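Side-chain contacts in transcriptional regulator ComR (Streptococcus vestibularis F0396, PDB 6HU8), which probably binds DNA through a helix-turn-helix domain as a competence regulator of the RNPP family, and probably recognises a signalling peptide with its TPR domain: residues L37-I40 with E44-P47; K98-L103 with N128-T133; K155-T160 with L192-P197; S244-V249 with I275-V280; Y256-N261 with K265-N270. All blocks are in the same frame, centred on the assembly; numbering follows the deposited sequence.

Interaction 1 of 5, residues L37-I40 with E44-P47; sequences LIRI and ESLP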
# COMPACT_ATOMS: atom_id res chain seq x y z
N LEU A 37 7.86 -15.82 -12.09
CA LEU A 37 8.79 -16.26 -13.14
C LEU A 37 8.06 -16.69 -14.41
O LEU A 37 8.42 -16.27 -15.50
CB LEU A 37 9.69 -17.40 -12.63
CG LEU A 37 10.69 -17.98 -13.66
CD1 LEU A 37 11.60 -16.89 -14.24
CD2 LEU A 37 11.54 -19.07 -13.02
N ILE A 38 7.04 -17.53 -14.28
CA ILE A 38 6.26 -17.93 -15.46
C ILE A 38 5.70 -16.76 -16.30
O ILE A 38 5.74 -16.80 -17.53
CB ILE A 38 5.10 -18.86 -15.06
CG1 ILE A 38 5.67 -20.21 -14.63
CG2 ILE A 38 4.17 -19.11 -16.23
CD1 ILE A 38 4.64 -21.13 -13.97
N ARG A 39 5.18 -15.71 -15.65
CA ARG A 39 4.63 -14.58 -16.37
C ARG A 39 5.74 -13.83 -17.12
O ARG A 39 5.52 -13.31 -18.22
CB ARG A 39 3.89 -13.62 -15.41
CG ARG A 39 2.52 -14.15 -14.97
CD ARG A 39 1.71 -13.11 -14.20
NE ARG A 39 2.31 -12.73 -12.93
CZ ARG A 39 2.07 -13.35 -11.78
NH1 ARG A 39 1.23 -14.39 -11.74
NH2 ARG A 39 2.66 -12.94 -10.66
N ILE A 40 6.93 -13.80 -16.53
CA ILE A 40 8.08 -13.17 -17.19
C ILE A 40 8.48 -13.99 -18.41
O ILE A 40 8.59 -13.46 -19.52
CB ILE A 40 9.28 -13.02 -16.22
CG1 ILE A 40 8.97 -11.97 -15.14
CG2 ILE A 40 10.58 -12.69 -16.99
CD1 ILE A 40 10.00 -11.93 -14.03
N GLU A 44 4.39 -12.06 -20.39
CA GLU A 44 3.24 -11.37 -19.78
C GLU A 44 3.62 -10.20 -18.89
O GLU A 44 2.88 -9.21 -18.77
CB GLU A 44 2.38 -12.36 -18.99
CG GLU A 44 1.74 -13.40 -19.89
CD GLU A 44 1.08 -14.51 -19.11
OE1 GLU A 44 0.56 -14.22 -18.01
OE2 GLU A 44 1.08 -15.66 -19.60
N SER A 45 4.76 -10.28 -18.23
CA SER A 45 5.19 -9.10 -17.50
C SER A 45 6.68 -8.89 -17.61
O SER A 45 7.44 -9.80 -17.95
CB SER A 45 4.77 -9.18 -16.03
OG SER A 45 5.07 -10.44 -15.48
N LEU A 46 7.07 -7.65 -17.32
CA LEU A 46 8.45 -7.22 -17.39
C LEU A 46 9.07 -7.42 -16.02
O LEU A 46 8.45 -7.11 -15.01
CB LEU A 46 8.50 -5.73 -17.78
CG LEU A 46 9.86 -5.09 -18.08
CD1 LEU A 46 10.45 -5.68 -19.34
CD2 LEU A 46 9.75 -3.56 -18.19
N PRO A 47 10.32 -7.93 -15.98
CA PRO A 47 10.94 -7.98 -14.65
C PRO A 47 11.33 -6.60 -14.13
O PRO A 47 11.82 -5.75 -14.89
CB PRO A 47 12.18 -8.83 -14.87
CG PRO A 47 12.49 -8.70 -16.32
CD PRO A 47 11.20 -8.44 -17.04

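Interaction 2 of 5, residues K98-L103 with N128-T133; sequences KQKLDL and NILSFT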
# COMPACT_ATOMS: atom_id res chain seq x y z
N LYS A 98 -12.21 11.60 -8.05
CA LYS A 98 -12.21 11.57 -9.50
C LYS A 98 -10.89 12.09 -10.07
O LYS A 98 -10.36 11.54 -11.03
CB LYS A 98 -13.36 12.40 -10.06
CG LYS A 98 -13.32 12.55 -11.57
CD LYS A 98 -13.56 13.99 -11.98
CE LYS A 98 -13.37 14.20 -13.48
NZ LYS A 98 -12.01 14.70 -13.81
N GLN A 99 -10.37 13.16 -9.47
CA GLN A 99 -9.10 13.74 -9.90
C GLN A 99 -7.99 12.72 -9.81
O GLN A 99 -7.19 12.60 -10.73
CB GLN A 99 -8.74 14.96 -9.05
CG GLN A 99 -9.26 16.27 -9.60
CD GLN A 99 -9.29 17.36 -8.54
OE1 GLN A 99 -8.46 18.26 -8.53
NE2 GLN A 99 -10.27 17.28 -7.64
N LYS A 100 -7.96 11.99 -8.70
CA LYS A 100 -6.93 10.99 -8.44
C LYS A 100 -7.05 9.81 -9.40
O LYS A 100 -6.05 9.31 -9.90
CB LYS A 100 -7.00 10.50 -6.99
CG LYS A 100 -5.73 9.82 -6.51
CD LYS A 100 -5.58 9.88 -4.99
CE LYS A 100 -4.37 9.09 -4.51
NZ LYS A 100 -4.16 9.22 -3.03
N LEU A 101 -8.28 9.36 -9.65
CA LEU A 101 -8.49 8.27 -10.60
C LEU A 101 -8.05 8.69 -12.01
O LEU A 101 -7.50 7.89 -12.76
CB LEU A 101 -9.95 7.81 -10.60
CG LEU A 101 -10.46 7.22 -9.29
CD1 LEU A 101 -11.97 7.18 -9.30
CD2 LEU A 101 -9.89 5.84 -9.05
N ASP A 102 -8.27 9.96 -12.35
CA ASP A 102 -7.82 10.46 -13.65
C ASP A 102 -6.30 10.47 -13.73
O ASP A 102 -5.73 10.23 -14.79
CB ASP A 102 -8.38 11.85 -13.93
CG ASP A 102 -9.84 11.81 -14.33
OD1 ASP A 102 -10.32 10.73 -14.73
OD2 ASP A 102 -10.51 12.87 -14.26
N LEU A 103 -5.63 10.75 -12.60
CA LEU A 103 -4.17 10.76 -12.60
C LEU A 103 -3.63 9.36 -12.84
O LEU A 103 -2.69 9.17 -13.61
CB LEU A 103 -3.63 11.33 -11.30
CG LEU A 103 -3.97 12.81 -11.10
CD1 LEU A 103 -3.54 13.28 -9.72
CD2 LEU A 103 -3.33 13.66 -12.20
N ASN A 128 -8.51 0.31 -7.44
CA ASN A 128 -9.53 -0.55 -6.85
C ASN A 128 -10.07 0.03 -5.53
O ASN A 128 -11.27 0.19 -5.37
CB ASN A 128 -8.98 -1.97 -6.63
CG ASN A 128 -8.94 -2.80 -7.92
OD1 ASN A 128 -9.32 -2.32 -8.99
ND2 ASN A 128 -8.47 -4.05 -7.83
N ILE A 129 -9.18 0.37 -4.60
CA ILE A 129 -9.60 0.97 -3.33
C ILE A 129 -10.35 2.28 -3.56
O ILE A 129 -11.47 2.44 -3.06
CB ILE A 129 -8.39 1.23 -2.39
CG1 ILE A 129 -7.72 -0.09 -1.99
CG2 ILE A 129 -8.83 1.99 -1.13
CD1 ILE A 129 -6.45 0.07 -1.19
N LEU A 130 -9.76 3.21 -4.31
CA LEU A 130 -10.39 4.51 -4.56
C LEU A 130 -11.77 4.41 -5.19
O LEU A 130 -12.61 5.30 -5.01
CB LEU A 130 -9.51 5.37 -5.47
CG LEU A 130 -8.34 6.13 -4.84
CD1 LEU A 130 -7.37 6.54 -5.93
CD2 LEU A 130 -8.83 7.35 -4.06
N SER A 131 -12.01 3.34 -5.94
CA SER A 131 -13.28 3.18 -6.64
C SER A 131 -14.21 2.17 -5.95
O SER A 131 -15.34 1.97 -6.39
CB SER A 131 -13.03 2.73 -8.08
OG SER A 131 -12.63 1.37 -8.11
N PHE A 132 -13.73 1.56 -4.87
CA PHE A 132 -14.49 0.55 -4.12
C PHE A 132 -14.78 -0.70 -4.95
O PHE A 132 -15.79 -1.38 -4.71
CB PHE A 132 -15.80 1.13 -3.59
CG PHE A 132 -15.64 2.02 -2.40
CD1 PHE A 132 -15.40 3.38 -2.55
CD2 PHE A 132 -15.74 1.50 -1.11
CE1 PHE A 132 -15.25 4.20 -1.45
CE2 PHE A 132 -15.60 2.33 -0.00
CZ PHE A 132 -15.35 3.67 -0.17
N THR A 133 -13.91 -1.00 -5.90
CA THR A 133 -14.02 -2.23 -6.68
C THR A 133 -13.75 -3.42 -5.78
O THR A 133 -12.79 -3.42 -5.01
CB THR A 133 -13.05 -2.24 -7.87
OG1 THR A 133 -13.34 -1.15 -8.75
CG2 THR A 133 -13.17 -3.55 -8.64

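Interaction 3 of 5, residues K155-T160 with L192-P197; sequences KKKFST and LKQNIP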
# COMPACT_ATOMS: atom_id res chain seq x y z
N LYS A 155 9.39 -9.46 4.95
CA LYS A 155 10.25 -8.27 4.95
C LYS A 155 10.22 -7.58 6.31
O LYS A 155 9.22 -7.64 7.02
CB LYS A 155 9.83 -7.27 3.87
CG LYS A 155 10.14 -7.69 2.43
CD LYS A 155 9.79 -6.57 1.45
CE LYS A 155 9.62 -7.10 0.02
NZ LYS A 155 9.26 -6.03 -0.95
N LYS A 156 11.32 -6.92 6.66
CA LYS A 156 11.40 -6.13 7.88
C LYS A 156 11.28 -4.65 7.55
O LYS A 156 10.78 -3.87 8.36
CB LYS A 156 12.71 -6.42 8.62
CG LYS A 156 12.70 -7.75 9.38
CD LYS A 156 13.84 -7.85 10.39
CE LYS A 156 13.83 -9.20 11.12
NZ LYS A 156 14.28 -10.34 10.26
N LYS A 157 11.74 -4.27 6.36
CA LYS A 157 11.69 -2.88 5.92
C LYS A 157 10.78 -2.78 4.69
O LYS A 157 10.99 -3.47 3.70
CB LYS A 157 13.09 -2.37 5.62
CG LYS A 157 13.17 -0.89 5.29
CD LYS A 157 14.61 -0.46 5.00
CE LYS A 157 14.73 1.05 4.83
NZ LYS A 157 16.09 1.46 4.33
N PHE A 158 9.76 -1.94 4.78
CA PHE A 158 8.75 -1.81 3.72
C PHE A 158 9.04 -0.61 2.82
O PHE A 158 9.35 0.46 3.31
CB PHE A 158 7.34 -1.62 4.32
CG PHE A 158 6.83 -2.80 5.12
CD1 PHE A 158 7.09 -4.09 4.71
CD2 PHE A 158 6.09 -2.59 6.27
CE1 PHE A 158 6.62 -5.17 5.44
CE2 PHE A 158 5.61 -3.67 7.01
CZ PHE A 158 5.88 -4.96 6.59
N SER A 159 8.90 -0.81 1.51
CA SER A 159 8.94 0.28 0.54
C SER A 159 7.55 0.88 0.38
O SER A 159 6.57 0.37 0.92
CB SER A 159 9.43 -0.23 -0.81
OG SER A 159 8.53 -1.21 -1.32
N THR A 160 7.46 1.93 -0.43
CA THR A 160 6.16 2.52 -0.73
C THR A 160 5.27 1.49 -1.41
O THR A 160 4.12 1.32 -1.00
CB THR A 160 6.28 3.78 -1.60
OG1 THR A 160 7.12 4.72 -0.94
CG2 THR A 160 4.90 4.42 -1.79
N LEU A 192 4.25 -0.84 12.46
CA LEU A 192 4.53 0.01 13.61
C LEU A 192 6.02 0.28 13.84
O LEU A 192 6.38 1.27 14.48
CB LEU A 192 3.92 -0.61 14.87
CG LEU A 192 2.40 -0.47 14.97
CD1 LEU A 192 1.86 -1.20 16.20
CD2 LEU A 192 2.02 1.01 14.97
N LYS A 193 6.89 -0.57 13.31
CA LYS A 193 8.34 -0.40 13.51
C LYS A 193 9.05 0.31 12.36
O LYS A 193 10.27 0.48 12.40
CB LYS A 193 9.01 -1.75 13.73
CG LYS A 193 8.63 -2.46 15.02
CD LYS A 193 9.31 -3.83 15.07
CE LYS A 193 8.93 -4.64 16.30
NZ LYS A 193 9.81 -5.84 16.40
N GLN A 194 8.30 0.71 11.33
CA GLN A 194 8.93 1.36 10.18
C GLN A 194 9.50 2.71 10.58
O GLN A 194 8.87 3.49 11.30
CB GLN A 194 7.93 1.52 9.03
CG GLN A 194 7.45 0.20 8.44
CD GLN A 194 8.59 -0.71 8.02
OE1 GLN A 194 9.36 -0.37 7.13
NE2 GLN A 194 8.71 -1.86 8.67
N ASN A 195 10.72 2.98 10.11
CA ASN A 195 11.29 4.30 10.27
C ASN A 195 10.38 5.31 9.58
O ASN A 195 9.72 4.98 8.60
CB ASN A 195 12.71 4.37 9.71
CG ASN A 195 13.26 5.79 9.71
OD1 ASN A 195 13.40 6.42 10.76
ND2 ASN A 195 13.56 6.31 8.52
N ILE A 196 10.34 6.53 10.10
CA ILE A 196 9.58 7.60 9.47
C ILE A 196 10.57 8.56 8.80
O ILE A 196 11.28 9.29 9.48
CB ILE A 196 8.69 8.34 10.49
CG1 ILE A 196 7.84 7.34 11.29
CG2 ILE A 196 7.81 9.37 9.79
CD1 ILE A 196 6.94 7.99 12.33
N PRO A 197 10.62 8.55 7.46
CA PRO A 197 11.59 9.33 6.69
C PRO A 197 11.09 10.71 6.29
O PRO A 197 9.93 11.03 6.53
CB PRO A 197 11.80 8.47 5.44
CG PRO A 197 10.42 7.90 5.20
CD PRO A 197 9.81 7.68 6.58

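Interaction 4 of 5, residues S244-V249 with I275-V280; sequences SYKPGV and IMFASV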
# COMPACT_ATOMS: atom_id res chain seq x y z
N SER A 244 -4.00 18.60 7.99
CA SER A 244 -5.34 18.16 7.62
C SER A 244 -5.67 16.73 8.09
O SER A 244 -6.83 16.35 8.06
CB SER A 244 -5.51 18.24 6.11
OG SER A 244 -5.23 19.55 5.64
N TYR A 245 -4.66 15.96 8.49
CA TYR A 245 -4.90 14.54 8.83
C TYR A 245 -5.17 14.33 10.31
O TYR A 245 -5.57 13.23 10.70
CB TYR A 245 -3.71 13.66 8.44
CG TYR A 245 -3.44 13.57 6.95
CD1 TYR A 245 -4.17 14.32 6.04
CD2 TYR A 245 -2.44 12.73 6.46
CE1 TYR A 245 -3.91 14.26 4.67
CE2 TYR A 245 -2.17 12.66 5.10
CZ TYR A 245 -2.91 13.44 4.21
OH TYR A 245 -2.66 13.38 2.85
N LYS A 246 -4.95 15.36 11.12
CA LYS A 246 -5.12 15.25 12.57
C LYS A 246 -6.56 14.95 13.01
O LYS A 246 -6.76 14.14 13.93
CB LYS A 246 -4.63 16.53 13.26
CG LYS A 246 -3.12 16.73 13.24
CD LYS A 246 -2.73 17.92 14.14
CE LYS A 246 -1.28 18.33 13.95
NZ LYS A 246 -1.02 19.69 14.53
N PRO A 247 -7.56 15.60 12.39
CA PRO A 247 -8.89 15.31 12.93
C PRO A 247 -9.29 13.83 12.83
O PRO A 247 -9.85 13.30 13.80
CB PRO A 247 -9.81 16.20 12.09
CG PRO A 247 -8.92 17.43 11.81
CD PRO A 247 -7.59 16.78 11.48
N GLY A 248 -8.96 13.16 11.72
CA GLY A 248 -9.28 11.75 11.58
C GLY A 248 -8.63 10.88 12.64
O GLY A 248 -9.17 9.84 13.04
N VAL A 249 -7.46 11.30 13.11
CA VAL A 249 -6.73 10.54 14.12
C VAL A 249 -7.40 10.67 15.49
O VAL A 249 -7.63 9.68 16.19
CB VAL A 249 -5.26 11.00 14.20
CG1 VAL A 249 -4.53 10.24 15.29
CG2 VAL A 249 -4.57 10.77 12.85
N ILE A 275 -12.03 18.62 16.43
CA ILE A 275 -12.76 19.79 15.96
C ILE A 275 -11.83 21.01 15.92
O ILE A 275 -11.78 21.75 14.92
CB ILE A 275 -13.98 20.11 16.86
CG1 ILE A 275 -15.09 19.08 16.63
CG2 ILE A 275 -14.53 21.48 16.55
CD1 ILE A 275 -16.18 19.14 17.66
N MET A 276 -11.08 21.19 17.01
CA MET A 276 -10.07 22.24 17.08
C MET A 276 -9.09 22.19 15.91
O MET A 276 -8.87 23.22 15.25
CB MET A 276 -9.31 22.17 18.41
CG MET A 276 -10.07 22.81 19.57
SD MET A 276 -9.27 22.64 21.19
CE MET A 276 -7.94 23.82 21.11
N PHE A 277 -8.51 21.02 15.63
CA PHE A 277 -7.53 20.95 14.54
C PHE A 277 -8.20 21.13 13.19
O PHE A 277 -7.63 21.74 12.29
CB PHE A 277 -6.75 19.65 14.59
CG PHE A 277 -5.71 19.63 15.68
CD1 PHE A 277 -4.80 20.66 15.79
CD2 PHE A 277 -5.67 18.59 16.61
CE1 PHE A 277 -3.84 20.66 16.80
CE2 PHE A 277 -4.72 18.59 17.61
CZ PHE A 277 -3.80 19.62 17.70
N ALA A 278 -9.44 20.67 13.06
CA ALA A 278 -10.19 20.93 11.84
C ALA A 278 -10.48 22.42 11.61
O ALA A 278 -10.52 22.88 10.47
CB ALA A 278 -11.50 20.15 11.86
N SER A 279 -10.70 23.17 12.70
CA SER A 279 -11.26 24.51 12.62
C SER A 279 -10.30 25.52 11.98
O SER A 279 -10.73 26.53 11.43
CB SER A 279 -11.69 25.01 14.01
OG SER A 279 -10.58 25.28 14.86
N VAL A 280 -9.00 25.22 12.04
CA VAL A 280 -7.99 26.13 11.51
C VAL A 280 -7.55 25.72 10.12
O VAL A 280 -6.55 26.22 9.59
CB VAL A 280 -6.77 26.20 12.45
CG1 VAL A 280 -7.18 26.88 13.76
CG2 VAL A 280 -6.23 24.82 12.73

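Interaction 5 of 5, residues Y256-N261 with K265-N270; sequences YELIHN and KKATEN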
# COMPACT_ATOMS: atom_id res chain seq x y z
N TYR A 256 -12.30 4.79 20.23
CA TYR A 256 -11.65 3.83 21.12
C TYR A 256 -12.03 4.05 22.60
O TYR A 256 -12.45 3.10 23.30
CB TYR A 256 -10.13 3.93 20.94
CG TYR A 256 -9.36 3.19 22.01
CD1 TYR A 256 -9.25 1.80 21.98
CD2 TYR A 256 -8.75 3.87 23.05
CE1 TYR A 256 -8.55 1.12 22.97
CE2 TYR A 256 -8.06 3.21 24.04
CZ TYR A 256 -7.97 1.83 23.99
OH TYR A 256 -7.27 1.18 24.97
N GLU A 257 -11.90 5.29 23.07
CA GLU A 257 -12.26 5.63 24.45
C GLU A 257 -13.73 5.34 24.74
O GLU A 257 -14.07 4.79 25.79
CB GLU A 257 -11.94 7.11 24.75
CG GLU A 257 -10.47 7.42 24.81
CD GLU A 257 -9.77 6.77 26.01
OE1 GLU A 257 -8.51 6.76 26.01
OE2 GLU A 257 -10.46 6.30 26.95
N LEU A 258 -14.60 5.71 23.80
CA LEU A 258 -16.02 5.41 23.88
C LEU A 258 -16.31 3.91 23.94
O LEU A 258 -16.93 3.41 24.89
CB LEU A 258 -16.75 5.98 22.67
CG LEU A 258 -17.76 7.10 22.78
CD1 LEU A 258 -18.62 7.02 21.54
CD2 LEU A 258 -18.60 7.00 24.04
N ILE A 259 -15.89 3.19 22.90
CA ILE A 259 -16.27 1.80 22.73
C ILE A 259 -15.52 0.88 23.67
O ILE A 259 -16.11 -0.02 24.29
CB ILE A 259 -16.03 1.31 21.28
CG1 ILE A 259 -16.91 2.08 20.30
CG2 ILE A 259 -16.27 -0.20 21.18
CD1 ILE A 259 -16.72 1.64 18.86
N HIS A 260 -14.21 1.08 23.78
CA HIS A 260 -13.44 0.15 24.58
C HIS A 260 -13.41 0.51 26.08
O HIS A 260 -13.45 -0.38 26.93
CB HIS A 260 -12.02 0.03 24.05
CG HIS A 260 -11.24 -1.07 24.69
ND1 HIS A 260 -11.62 -2.39 24.60
CD2 HIS A 260 -10.12 -1.05 25.44
CE1 HIS A 260 -10.76 -3.14 25.27
NE2 HIS A 260 -9.84 -2.35 25.79
N ASN A 261 -13.30 1.78 26.42
CA ASN A 261 -13.20 2.12 27.83
C ASN A 261 -14.50 2.67 28.41
O ASN A 261 -14.58 2.89 29.61
CB ASN A 261 -12.06 3.10 28.06
CG ASN A 261 -10.71 2.46 27.87
OD1 ASN A 261 -10.51 1.28 28.15
ND2 ASN A 261 -9.78 3.23 27.35
N LYS A 265 -16.11 11.29 28.84
CA LYS A 265 -15.36 12.54 29.02
C LYS A 265 -14.10 12.56 28.15
O LYS A 265 -13.78 13.58 27.54
CB LYS A 265 -14.95 12.75 30.48
CG LYS A 265 -13.98 13.93 30.70
CD LYS A 265 -13.87 14.27 32.19
CE LYS A 265 -13.27 15.66 32.44
NZ LYS A 265 -11.80 15.73 32.12
N LYS A 266 -13.38 11.45 28.13
CA LYS A 266 -12.16 11.35 27.34
C LYS A 266 -12.52 11.31 25.85
O LYS A 266 -11.81 11.88 25.02
CB LYS A 266 -11.35 10.11 27.74
CG LYS A 266 -9.90 10.13 27.29
CD LYS A 266 -9.15 11.35 27.81
CE LYS A 266 -7.67 11.25 27.48
NZ LYS A 266 -7.12 9.96 27.98
N ALA A 267 -13.62 10.64 25.51
CA ALA A 267 -14.03 10.61 24.11
C ALA A 267 -14.42 12.03 23.65
O ALA A 267 -14.07 12.44 22.54
CB ALA A 267 -15.17 9.62 23.91
N THR A 268 -15.12 12.78 24.51
CA THR A 268 -15.47 14.17 24.22
C THR A 268 -14.25 15.06 24.05
O THR A 268 -14.22 15.91 23.14
CB THR A 268 -16.35 14.78 25.32
OG1 THR A 268 -17.50 13.97 25.50
CG2 THR A 268 -16.81 16.20 24.93
N GLU A 269 -13.25 14.88 24.91
CA GLU A 269 -11.99 15.62 24.78
C GLU A 269 -11.31 15.34 23.44
O GLU A 269 -10.83 16.27 22.77
CB GLU A 269 -11.04 15.27 25.94
CG GLU A 269 -11.59 15.72 27.31
CD GLU A 269 -10.73 15.27 28.48
OE1 GLU A 269 -9.80 14.46 28.27
OE2 GLU A 269 -11.01 15.71 29.62
N ASN A 270 -11.28 14.07 23.04
CA ASN A 270 -10.63 13.69 21.79
C ASN A 270 -11.39 14.19 20.55
O ASN A 270 -10.76 14.66 19.59
CB ASN A 270 -10.44 12.17 21.74
CG ASN A 270 -9.39 11.69 22.73
OD1 ASN A 270 -8.40 12.39 22.99
ND2 ASN A 270 -9.58 10.51 23.29
O HOH W 1 -7.64 8.95 24.97

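Interaction 1 of 5, residues L37-I40 with E44-P47
Ser45 N donates to Arg39 O over 3.1 Å, with 152° at the hydrogen. The same oxygen is approached by Glu44 N at 2.7 Å, but the bond is bent and weak, so one carbonyl near the C-terminal end of helix 34-41 takes two consecutive amides of the returning chain. The side chains share an outside partner: Ser45 OG lies at the edge of the Arg39 guanidinium, near its plane, and both groups bind Glu117 OE1, Arg39 through a salt bridge from NE and Ser45 through a hydrogen bond. With chi1 46°, Ser45 holds OG between its backbone N and carbonyl carbon, where it also rests 3.4 Å from Arg39 CB. Glu44 runs at about a right angle to Arg39 and meets its aliphatic part: Glu44 OE1 is 3.6 Å from Arg39 CG but 5.6 Å from Arg39 NE, too far for an ion pair. One residue on, Ile40 CA points its hydrogen almost straight at Ser45 O, 3.5 Å away. Beyond the polar atoms, Ile40 CD1 packs on Pro47 CB at 3.9 Å, and helix 3-17 covers this apolar end with Ile11 and Ile7. Helix 34-41 occupies the place of the recognition helix in a Cro/C1-type helix-turn-helix domain, and the turn described here closes it; Glu117, on helix 117-131, ties that turn to the helical domain.

Interaction 2 of 5, residues K98-L103 with N128-T133
Lys100 lays its aliphatic chain across the end of Leu130, the two side chains meeting at about a right angle. Starting at the backbone, Lys100 CB is 4.1 Å from Leu130 CD1. The chain comes closest at CG, 3.7 Å from the same methyl, and CD follows at 3.9 Å from Leu130 CD1. By CE the separation has opened to 4.2 Å, still from Leu130 CD1, so a single methyl serves four successive methylenes. Lys100 CG stands opposite the backbone N (chi1 -161°), and the extended chain beyond it runs along the methyl. The ammonium group then travels past the leucine altogether: NZ ends on the carbonyl oxygen of Phe88, in the loop before helix 94-111. Beside the lysine, Leu101 and Leu130 slide past each other in opposite directions, which brings Leu101 CD2 to 3.6 Å from Leu130 CB. Just beyond Leu130 its helix finishes in a Schellman motif: Phe132 has positive phi (64°), Phe132 N bonds to Ile129 O, and Thr133 N bonds to Asn128 O at 2.9 Å. The contact thus joins the middle of helix 94-111 to the last turn of helix 117-131, consecutive helices of the TPR domain. Hydrocarbon alone meets hydrocarbon between the two segments, with no hydrogen bond across; cohesion here should rest on dispersion and burial, while the ammonium group has its hydrogen bond to Phe88 O.

Interaction 3 of 5, residues K155-T160 with L192-P197
Gln194, in the turn that links helix 181-192 to helix 200-219 of the TPR domain, grips the chain at Lys156 to Phe158, which leads into helix 160-173. Its amide reads the backbone as a neighbouring peptide would, giving one bond and accepting another. Gln194 NE2 donates to Lys156 O over 2.9 Å at 168°, and that oxygen lies in the plane of the amide. Phe158 N returns a nearly straight bond to Gln194 OE1, also 2.9 Å, although it arrives from well above the carbonyl plane. Two bonds to residues two apart fix the rotation of the amide. The bend at chi2 (-54°), with CG beside the backbone N, turns the amide across to the backbone of 156-158. NE2 has a second acceptor in Arg190 O, so both of its hydrogens can be used. The phenyl ring of Phe158 crosses the glutamine at about a right angle, its plane turned 30° from that of the amide; Phe158 CD2 approaches Gln194 CD to 3.6 Å, obliquely. Lys157 adds a light touch, its CA 3.6 Å from Gln194 OE1. Next along, Ser159 is the N-cap of helix 160-173. Around the contact, Phe158 reaches Val191 of helix 181-192 and Leu163 and Ile166 of helix 160-173, while Tyr202 of helix 200-219 touches Gln194 and bonds to Phe158 O.

Interaction 4 of 5, residues S244-V249 with I275-V280
Lys246 stretches obliquely over one face of the Phe277 ring. Its CD sits above the centre, 3.7 Å from the ring centroid and only 8° off the normal, a CH-pi contact. The ammonium group has moved on toward one side: NZ is 4.3 Å from the centroid of Phe277 and 33° off the normal, an off-centre cation-pi interaction that leaves Phe277 CE1 as its nearest ring atom, at 3.7 Å. Nearer the backbone, Lys246 CB meets Phe277 CB at 4.0 Å. Lys246 CG lies opposite the carbonyl carbon (chi1 -71°), and the extended chain carries CD over the ring. The neighbouring Pro247 turns its ring toward the backbone between Phe277 and Ala278; Pro247 CG is 3.5 Å from Ala278 N and 3.7 Å from Ala278 CB. The CA atoms of Pro247 and Ala278 are 5.9 Å apart, a close approach consistent with the small alanine. Ile237 of helix 226-240 touches Lys246, while Thr290 of helix 285-296 backs onto Ile275. The arrangement joins the first turn of helix 246-261 to the last turns of helix 264-279, the open end of a helical hairpin in the C-terminal part of the TPR domain.

Interaction 5 of 5, residues Y256-N261 with K265-N270
Glu257 faces Lys266, Ala267 and Asn270 across an antiparallel helical hairpin of the TPR domain, near the short link between helix 246-261 and helix 264-279. The axes of the two short segments approach to 8.2 Å, with 160° between their N-to-C directions. In sequence order, Glu257 does most of the touching. Its CB lies 4.0 Å from Ala267 N, where the CA atoms of Glu257 and Ala267 are nearest across the segments. Then the chain bends at chi2 (-68°), which brings the carboxylate beside Lys266: Glu257 CD is 3.6 Å from Lys266 CG, the two side chains running obliquely past one another. Glu257 CG also lies close to Asn270 ND2, whose amide plane stands at 44° to the carboxylate. The opposite charges stop short of a salt bridge, Glu257 OE1 and Lys266 NZ remaining 4.0 Å apart, and a water spans them. It donates to Glu257 OE1 (2.6 Å), accepts from Asn270 ND2 (3.0 Å) and takes a weak bond from Lys266 NZ, so a single molecule links three side chains of this buried contact. The lysine would probably still stabilise the carboxylate electrostatically. Leu258 follows on the other flank of Ala267, its CG 3.8 Å from Ala267 CB; Leu299, near the C-terminal end of the modelled chain, also touches this alanine. One turn after Glu257, Asn261 reaches back along its own helix: ND2 meets Glu257 OE2 at 3.2 Å from above the carboxylate plane, in a nearly straight bond.

Overall arrangement
From the N terminus, interaction 1 closes a three-residue link within the helix-turn-helix domain. Interactions 2 and 3 follow in series inside the TPR domain, closing loops of 24 and 31 residues; they lie on opposite sides of the chain's centre, their own centres about 25 Å apart. Interaction 2 joins two consecutive helices, whereas interaction 3 joins the loops that follow helices 139-152 and 181-192. Only the last pair nests: interaction 5 closes a three-residue link inside the 25-residue loop closed by interaction 4, so together they fasten both ends of the hairpin of helices 246-261 and 264-279. Interactions 1 and 5 are the farthest apart, about 50 Å between centres. None of the five touches another.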